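Local structure of ferritin heavy chain (Trichoplusia ni, 1Z6O) at the interface of chains B and A. The protein oxidises ferrous iron with oxygen and, with its light-chain partner, stores it as a ferric mineral inside a secreted 24-subunit cage. Coordinates in Å, arbitrary orientation; residue numbers count along the deposited sequence, not the author numbering. Chains: chain A, Ferritin heavy chain; chain B, Ferritin light chain.

Contact 1: the interface of chains B and A. Residues chain B 63-68; chain A 158, 161-163, 165-166, 169.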
loop_
_atom_site.group_PDB
_atom_site.type_symbol
_atom_site.label_atom_id
_atom_site.label_comp_id
_atom_site.label_asym_id
_atom_site.label_seq_id
_atom_site.Cartn_x
_atom_site.Cartn_y
_atom_site.Cartn_z
ATOM N N ASN B 63 -18.949 -25.944 -37.655
ATOM C CA ASN B 63 -18.934 -24.489 -37.632
ATOM C C ASN B 63 -19.454 -23.919 -38.966
ATOM O O ASN B 63 -19.284 -22.726 -39.232
ATOM C CB ASN B 63 -17.515 -23.967 -37.321
ATOM C CG ASN B 63 -17.489 -22.473 -36.981
ATOM O OD1 ASN B 63 -18.381 -21.957 -36.304
ATOM N ND2 ASN B 63 -16.451 -21.778 -37.440
ATOM N N ASN B 64 -20.068 -24.754 -39.818
ATOM C CA ASN B 64 -20.637 -24.201 -41.057
ATOM C C ASN B 64 -21.969 -23.537 -40.659
ATOM O O ASN B 64 -22.482 -23.790 -39.563
ATOM C CB ASN B 64 -20.765 -25.260 -42.205
ATOM C CG ASN B 64 -21.961 -26.208 -42.073
ATOM O OD1 ASN B 64 -23.093 -25.794 -41.845
ATOM N ND2 ASN B 64 -21.705 -27.497 -42.271
ATOM N N TYR B 65 -22.522 -22.670 -41.507
ATOM C CA TYR B 65 -23.726 -21.933 -41.104
ATOM C C TYR B 65 -24.998 -22.751 -40.905
ATOM O O TYR B 65 -25.894 -22.316 -40.182
ATOM C CB TYR B 65 -24.001 -20.786 -42.091
ATOM C CG TYR B 65 -24.773 -21.224 -43.307
ATOM C CD1 TYR B 65 -26.171 -21.170 -43.327
ATOM C CD2 TYR B 65 -24.112 -21.741 -44.422
ATOM C CE1 TYR B 65 -26.893 -21.630 -44.440
ATOM C CE2 TYR B 65 -24.823 -22.203 -45.538
ATOM C CZ TYR B 65 -26.214 -22.142 -45.532
ATOM O OH TYR B 65 -26.912 -22.606 -46.624
ATOM N N GLN B 66 -25.083 -23.920 -41.529
ATOM C CA GLN B 66 -26.266 -24.773 -41.387
ATOM C C GLN B 66 -26.234 -25.576 -40.093
ATOM O O GLN B 66 -27.246 -25.684 -39.404
ATOM C CB GLN B 66 -26.383 -25.754 -42.560
ATOM C CG GLN B 66 -26.493 -25.091 -43.909
ATOM C CD GLN B 66 -26.635 -26.104 -45.042
ATOM O OE1 GLN B 66 -26.297 -27.279 -44.887
ATOM N NE2 GLN B 66 -27.117 -25.643 -46.189
ATOM N N THR B 67 -25.082 -26.159 -39.767
ATOM C CA THR B 67 -24.964 -26.936 -38.530
ATOM C C THR B 67 -24.863 -25.966 -37.372
ATOM O O THR B 67 -25.627 -26.052 -36.407
ATOM C CB THR B 67 -23.728 -27.839 -38.577
ATOM O OG1 THR B 67 -22.571 -27.048 -38.902
ATOM C CG2 THR B 67 -23.924 -28.914 -39.650
ATOM N N ASN B 68 -23.904 -25.048 -37.474
ATOM C CA ASN B 68 -23.705 -23.992 -36.494
ATOM C C ASN B 68 -23.801 -24.472 -35.041
ATOM O O ASN B 68 -24.581 -23.929 -34.255
ATOM C CB ASN B 68 -24.741 -22.874 -36.759
ATOM C CG ASN B 68 -24.349 -21.544 -36.138
ATOM O OD1 ASN B 68 -23.273 -21.017 -36.406
ATOM N ND2 ASN B 68 -25.230 -20.987 -35.312
ATOM N N ARG A 158 -22.602 -13.921 -41.813
ATOM C CA ARG A 158 -22.386 -15.242 -41.235
ATOM C C ARG A 158 -23.036 -15.324 -39.859
ATOM O O ARG A 158 -23.615 -16.347 -39.495
ATOM C CB ARG A 158 -20.884 -15.549 -41.120
ATOM C CG ARG A 158 -20.570 -16.872 -40.374
ATOM C CD ARG A 158 -21.162 -18.127 -41.066
ATOM N NE ARG A 158 -20.880 -19.327 -40.269
ATOM C CZ ARG A 158 -21.572 -19.706 -39.199
ATOM N NH1 ARG A 158 -22.623 -18.991 -38.793
ATOM N NH2 ARG A 158 -21.188 -20.776 -38.498
ATOM N N ALA A 161 -26.858 -15.524 -40.400
ATOM C CA ALA A 161 -27.216 -16.811 -41.006
ATOM C C ALA A 161 -27.171 -17.920 -39.951
ATOM O O ALA A 161 -28.043 -18.789 -39.918
ATOM C CB ALA A 161 -26.254 -17.146 -42.163
ATOM N N GLY A 162 -26.144 -17.900 -39.104
ATOM C CA GLY A 162 -26.040 -18.905 -38.054
ATOM C C GLY A 162 -27.193 -18.784 -37.062
ATOM O O GLY A 162 -27.781 -19.787 -36.655
ATOM N N LYS A 163 -27.513 -17.559 -36.654
ATOM C CA LYS A 163 -28.625 -17.354 -35.719
ATOM C C LYS A 163 -29.932 -17.869 -36.331
ATOM O O LYS A 163 -30.723 -18.541 -35.663
ATOM C CB LYS A 163 -28.770 -15.866 -35.378
ATOM C CG LYS A 163 -27.718 -15.336 -34.372
ATOM C CD LYS A 163 -27.874 -13.819 -34.222
ATOM C CE LYS A 163 -27.191 -13.286 -32.967
ATOM N NZ LYS A 163 -25.782 -13.731 -32.842
ATOM N N SER A 165 -30.332 -20.175 -38.701
ATOM C CA SER A 165 -30.329 -21.644 -38.775
ATOM C C SER A 165 -30.624 -22.266 -37.418
ATOM O O SER A 165 -31.437 -23.177 -37.304
ATOM C CB SER A 165 -28.968 -22.200 -39.244
ATOM O OG SER A 165 -28.703 -21.848 -40.587
ATOM N N THR A 166 -29.938 -21.782 -36.392
ATOM C CA THR A 166 -30.116 -22.319 -35.043
ATOM C C THR A 166 -31.554 -22.185 -34.554
ATOM O O THR A 166 -32.144 -23.146 -34.058
ATOM C CB THR A 166 -29.171 -21.607 -34.054
ATOM O OG1 THR A 166 -27.821 -21.937 -34.396
ATOM C CG2 THR A 166 -29.452 -22.040 -32.604
ATOM N N LYS A 169 -34.372 -24.310 -36.621
ATOM C CA LYS A 169 -34.462 -25.739 -36.309
ATOM C C LYS A 169 -35.424 -26.009 -35.164
ATOM O O LYS A 169 -35.947 -27.111 -35.034
ATOM C CB LYS A 169 -33.100 -26.299 -35.909
ATOM C CG LYS A 169 -32.118 -26.374 -37.041
ATOM C CD LYS A 169 -30.747 -26.741 -36.498
ATOM C CE LYS A 169 -29.680 -26.426 -37.527
ATOM N NZ LYS A 169 -28.344 -26.439 -36.900
HETATM O O HOH W 1 -27.569 -24.667 -34.810
#
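Chain B presents an irregular loop, residues 63 to 68, several of whose carbonyls turn toward the end of helix 139-168 of chain A and the residue just after it; at B:Asn68 the backbone turns into the left-handed region (phi 44°, psi 54°). A:Arg158 carries much of the contact. Its CG is anti to the backbone N, and the chain bends at chi2 (61°). The guanidinium receives both acceptors at its edge, in its own plane. NH2 donates to the carbonyl B:Asn63 O at 2.8 Å, approaching from above that carbonyl's plane. NH1 and NH2 both grip the amide oxygen B:Asn68 OD1; NH2 lies on a lone pair of it at 3.0 Å. B:Tyr65 CA sits over the centre of one guanidinium face. An alanine here would take away the donors to B:Asn63 O and B:Asn68 OD1, and the loop would probably be held less firmly. The other end of the B:Asn68 amide is also held: ND2 donates to the hydroxyl A:Thr166 OG1 at 2.9 Å, nearly straight and in the amide plane. Both ends being engaged fixes the amide's rotation. A:Ser165 OG donates to B:Tyr65 O at 2.9 Å. The extended A:Lys169 brings its ammonium NZ to B:Gln66 O and B:Thr67 O, each at 2.8 Å. A water joins NZ and A:Thr166 OG1 to the carbonyls of B:Thr67 and B:Asn68. The loop links helices 37-61 and 70-96 of the light chain and docks against the C-terminal part of the heavy-chain helix.

Contact 2: the interface of chains B and A. Residues chain B 195-196, 198-199, 202; chain A 169-170, 172-174, 177-178, 181.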
loop_
_atom_site.group_PDB
_atom_site.type_symbol
_atom_site.label_atom_id
_atom_site.label_comp_id
_atom_site.label_asym_id
_atom_site.label_seq_id
_atom_site.Cartn_x
_atom_site.Cartn_y
_atom_site.Cartn_z
ATOM N N HIS B 195 -39.594 -36.486 -29.345
ATOM C CA HIS B 195 -40.223 -35.184 -29.566
ATOM C C HIS B 195 -39.415 -33.950 -29.179
ATOM O O HIS B 195 -39.597 -32.885 -29.762
ATOM C CB HIS B 195 -41.577 -35.115 -28.849
ATOM C CG HIS B 195 -42.666 -35.867 -29.545
ATOM N ND1 HIS B 195 -42.778 -35.909 -30.918
ATOM C CD2 HIS B 195 -43.692 -36.607 -29.061
ATOM C CE1 HIS B 195 -43.822 -36.647 -31.251
ATOM N NE2 HIS B 195 -44.394 -37.083 -30.143
ATOM N N ASP B 196 -38.544 -34.069 -28.187
ATOM C CA ASP B 196 -37.758 -32.917 -27.771
ATOM C C ASP B 196 -36.401 -32.831 -28.461
ATOM O O ASP B 196 -35.598 -31.959 -28.131
ATOM C CB ASP B 196 -37.532 -32.960 -26.259
ATOM C CG ASP B 196 -38.766 -32.539 -25.471
ATOM O OD1 ASP B 196 -39.778 -32.172 -26.102
ATOM O OD2 ASP B 196 -38.720 -32.572 -24.227
ATOM N N SER B 198 -34.933 -31.594 -31.282
ATOM C CA SER B 198 -34.307 -30.361 -31.756
ATOM C C SER B 198 -33.971 -29.402 -30.618
ATOM O O SER B 198 -32.899 -28.789 -30.610
ATOM C CB SER B 198 -35.182 -29.673 -32.820
ATOM O OG SER B 198 -36.341 -29.111 -32.232
ATOM N N LEU B 199 -34.865 -29.265 -29.645
ATOM C CA LEU B 199 -34.572 -28.371 -28.526
ATOM C C LEU B 199 -33.441 -28.960 -27.681
ATOM O O LEU B 199 -32.589 -28.232 -27.168
ATOM C CB LEU B 199 -35.816 -28.177 -27.649
ATOM C CG LEU B 199 -35.657 -27.217 -26.463
ATOM C CD1 LEU B 199 -35.329 -25.808 -26.965
ATOM C CD2 LEU B 199 -36.965 -27.203 -25.646
ATOM N N TYR B 202 -30.001 -28.312 -29.175
ATOM C CA TYR B 202 -29.622 -26.918 -28.955
ATOM C C TYR B 202 -29.119 -26.749 -27.510
ATOM O O TYR B 202 -28.052 -26.175 -27.261
ATOM C CB TYR B 202 -30.839 -26.019 -29.205
ATOM C CG TYR B 202 -30.650 -24.579 -28.779
ATOM C CD1 TYR B 202 -29.660 -23.779 -29.351
ATOM C CD2 TYR B 202 -31.486 -24.008 -27.824
ATOM C CE1 TYR B 202 -29.509 -22.433 -28.979
ATOM C CE2 TYR B 202 -31.348 -22.668 -27.451
ATOM C CZ TYR B 202 -30.361 -21.890 -28.032
ATOM O OH TYR B 202 -30.244 -20.570 -27.675
ATOM N N LYS A 169 -34.372 -24.310 -36.621
ATOM C CA LYS A 169 -34.462 -25.739 -36.309
ATOM C C LYS A 169 -35.424 -26.009 -35.164
ATOM O O LYS A 169 -35.947 -27.111 -35.034
ATOM C CB LYS A 169 -33.100 -26.299 -35.909
ATOM C CG LYS A 169 -32.118 -26.374 -37.041
ATOM C CD LYS A 169 -30.747 -26.741 -36.498
ATOM C CE LYS A 169 -29.680 -26.426 -37.527
ATOM N NZ LYS A 169 -28.344 -26.439 -36.900
ATOM N N LEU A 170 -35.641 -25.010 -34.317
ATOM C CA LEU A 170 -36.530 -25.168 -33.163
ATOM C C LEU A 170 -37.999 -24.899 -33.474
ATOM O O LEU A 170 -38.873 -25.196 -32.661
ATOM C CB LEU A 170 -36.101 -24.200 -32.045
ATOM C CG LEU A 170 -34.620 -24.293 -31.639
ATOM C CD1 LEU A 170 -34.322 -23.300 -30.503
ATOM C CD2 LEU A 170 -34.315 -25.727 -31.193
ATOM N N ASP A 172 -40.279 -26.197 -35.775
ATOM C CA ASP A 172 -41.319 -27.171 -36.055
ATOM C C ASP A 172 -42.019 -27.705 -34.803
ATOM O O ASP A 172 -43.200 -28.004 -34.865
ATOM C CB ASP A 172 -40.806 -28.318 -36.928
ATOM C CG ASP A 172 -39.787 -29.170 -36.238
ATOM O OD1 ASP A 172 -38.653 -28.692 -36.032
ATOM O OD2 ASP A 172 -40.121 -30.330 -35.912
ATOM N N ARG A 173 -41.330 -27.794 -33.664
ATOM C CA ARG A 173 -42.008 -28.280 -32.459
ATOM C C ARG A 173 -41.851 -27.429 -31.204
ATOM O O ARG A 173 -42.529 -27.676 -30.211
ATOM C CB ARG A 173 -41.538 -29.696 -32.112
ATOM C CG ARG A 173 -42.082 -30.766 -33.026
ATOM C CD ARG A 173 -41.539 -32.127 -32.641
ATOM N NE ARG A 173 -42.002 -33.162 -33.559
ATOM C CZ ARG A 173 -41.354 -34.298 -33.797
ATOM N NH1 ARG A 173 -40.203 -34.553 -33.182
ATOM N NH2 ARG A 173 -41.856 -35.180 -34.652
ATOM N N HIS A 174 -40.978 -26.429 -31.239
ATOM C CA HIS A 174 -40.715 -25.639 -30.033
ATOM C C HIS A 174 -40.686 -24.155 -30.305
ATOM O O HIS A 174 -39.780 -23.444 -29.864
ATOM C CB HIS A 174 -39.367 -26.072 -29.463
ATOM C CG HIS A 174 -39.210 -27.556 -29.380
ATOM N ND1 HIS A 174 -39.826 -28.315 -28.410
ATOM C CD2 HIS A 174 -38.557 -28.428 -30.186
ATOM C CE1 HIS A 174 -39.562 -29.593 -28.621
ATOM N NE2 HIS A 174 -38.795 -29.690 -29.694
ATOM N N LEU A 177 -41.063 -21.964 -26.633
ATOM C CA LEU A 177 -39.967 -22.141 -25.694
ATOM C C LEU A 177 -38.624 -21.941 -26.378
ATOM O O LEU A 177 -37.699 -21.382 -25.791
ATOM C CB LEU A 177 -40.039 -23.528 -25.044
ATOM C CG LEU A 177 -38.978 -23.820 -23.979
ATOM C CD1 LEU A 177 -38.963 -22.719 -22.904
ATOM C CD2 LEU A 177 -39.284 -25.186 -23.359
ATOM N N GLY A 178 -38.515 -22.398 -27.619
ATOM C CA GLY A 178 -37.268 -22.231 -28.346
ATOM C C GLY A 178 -36.923 -20.760 -28.526
ATOM O O GLY A 178 -35.788 -20.342 -28.266
ATOM N N ILE A 181 -35.979 -19.041 -25.043
ATOM C CA ILE A 181 -34.619 -19.321 -24.590
ATOM C C ILE A 181 -33.586 -18.601 -25.463
ATOM O O ILE A 181 -32.636 -18.001 -24.956
ATOM C CB ILE A 181 -34.345 -20.849 -24.616
ATOM C CG1 ILE A 181 -35.191 -21.533 -23.530
ATOM C CG2 ILE A 181 -32.842 -21.133 -24.392
ATOM C CD1 ILE A 181 -35.183 -23.063 -23.623
HETATM O O HOH W 2 -37.839 -31.676 -31.669
#
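This is a mixed apolar and water-bridged patch between the start of helix 197-211 of chain B, with the residues just before it, and the turn and first part of helix 175-186 of chain A. A:His174 can be followed outward. Its CB turns the ring across the interface, with CG anti to the carbonyl carbon (chi1 -47°, chi2 -76°). CG and CD2 lie under B:Leu199 CB, which covers the centre of one ring face 3.8 Å from the centroid, a CH-pi contact. CB of the poorly ordered A:Arg173 packs on the opposite face, toward the rim, so the imidazole is sandwiched. ND1 lies near B:Leu199 CB and CD2. B:Ser198 OG reaches the ring edge in plane, beside CD2. CE1 faces B:Asp196 OD1 at 3.6 Å, and a nearby carboxylate might favour a charged histidine. At the tip, NE2 makes a weak bond to O of the poorly ordered B:His195. A better partner is a water 3.0 Å from A:His174 NE2. That water also meets B:Ser198 N and OG and B:His195 O, tying the ring to the first turn of the helix. The apolar part continues along the helix. B:Leu199 has CG anti to its backbone N, and its CD2 touches A:Leu177 CD2 at 3.8 Å. A:Leu170 CD2 packs against B:Leu199 CA, and its CD1 meets B:Tyr202 CD2. B:Tyr202 and A:Ile181 run past each other in opposite directions, ring atom CE2 to methyl CG2 at 3.7 Å. The side chains of B:His195 and A:Arg173 also meet. The patch joins the C-terminal helices of a light and a heavy chain in the ferritin shell.

The C-alpha centres of contact 1 and contact 2 are about 15 Å apart, and A:Lys169 belongs to both. This residue follows the end of helix 139-168, so the heavy chain passes directly from the long helix of contact 1 to the turn and short helix of contact 2. The light chain instead supplies two segments distant in sequence. Contact 1 is mostly polar, through backbone carbonyls and one side-chain amide; contact 2 combines apolar packing with a water bridge. Together they form parts of one heavy-light interface in the assembly of twelve heavy and twelve light chains, and are likely to fix the relative orientation of the two subunits.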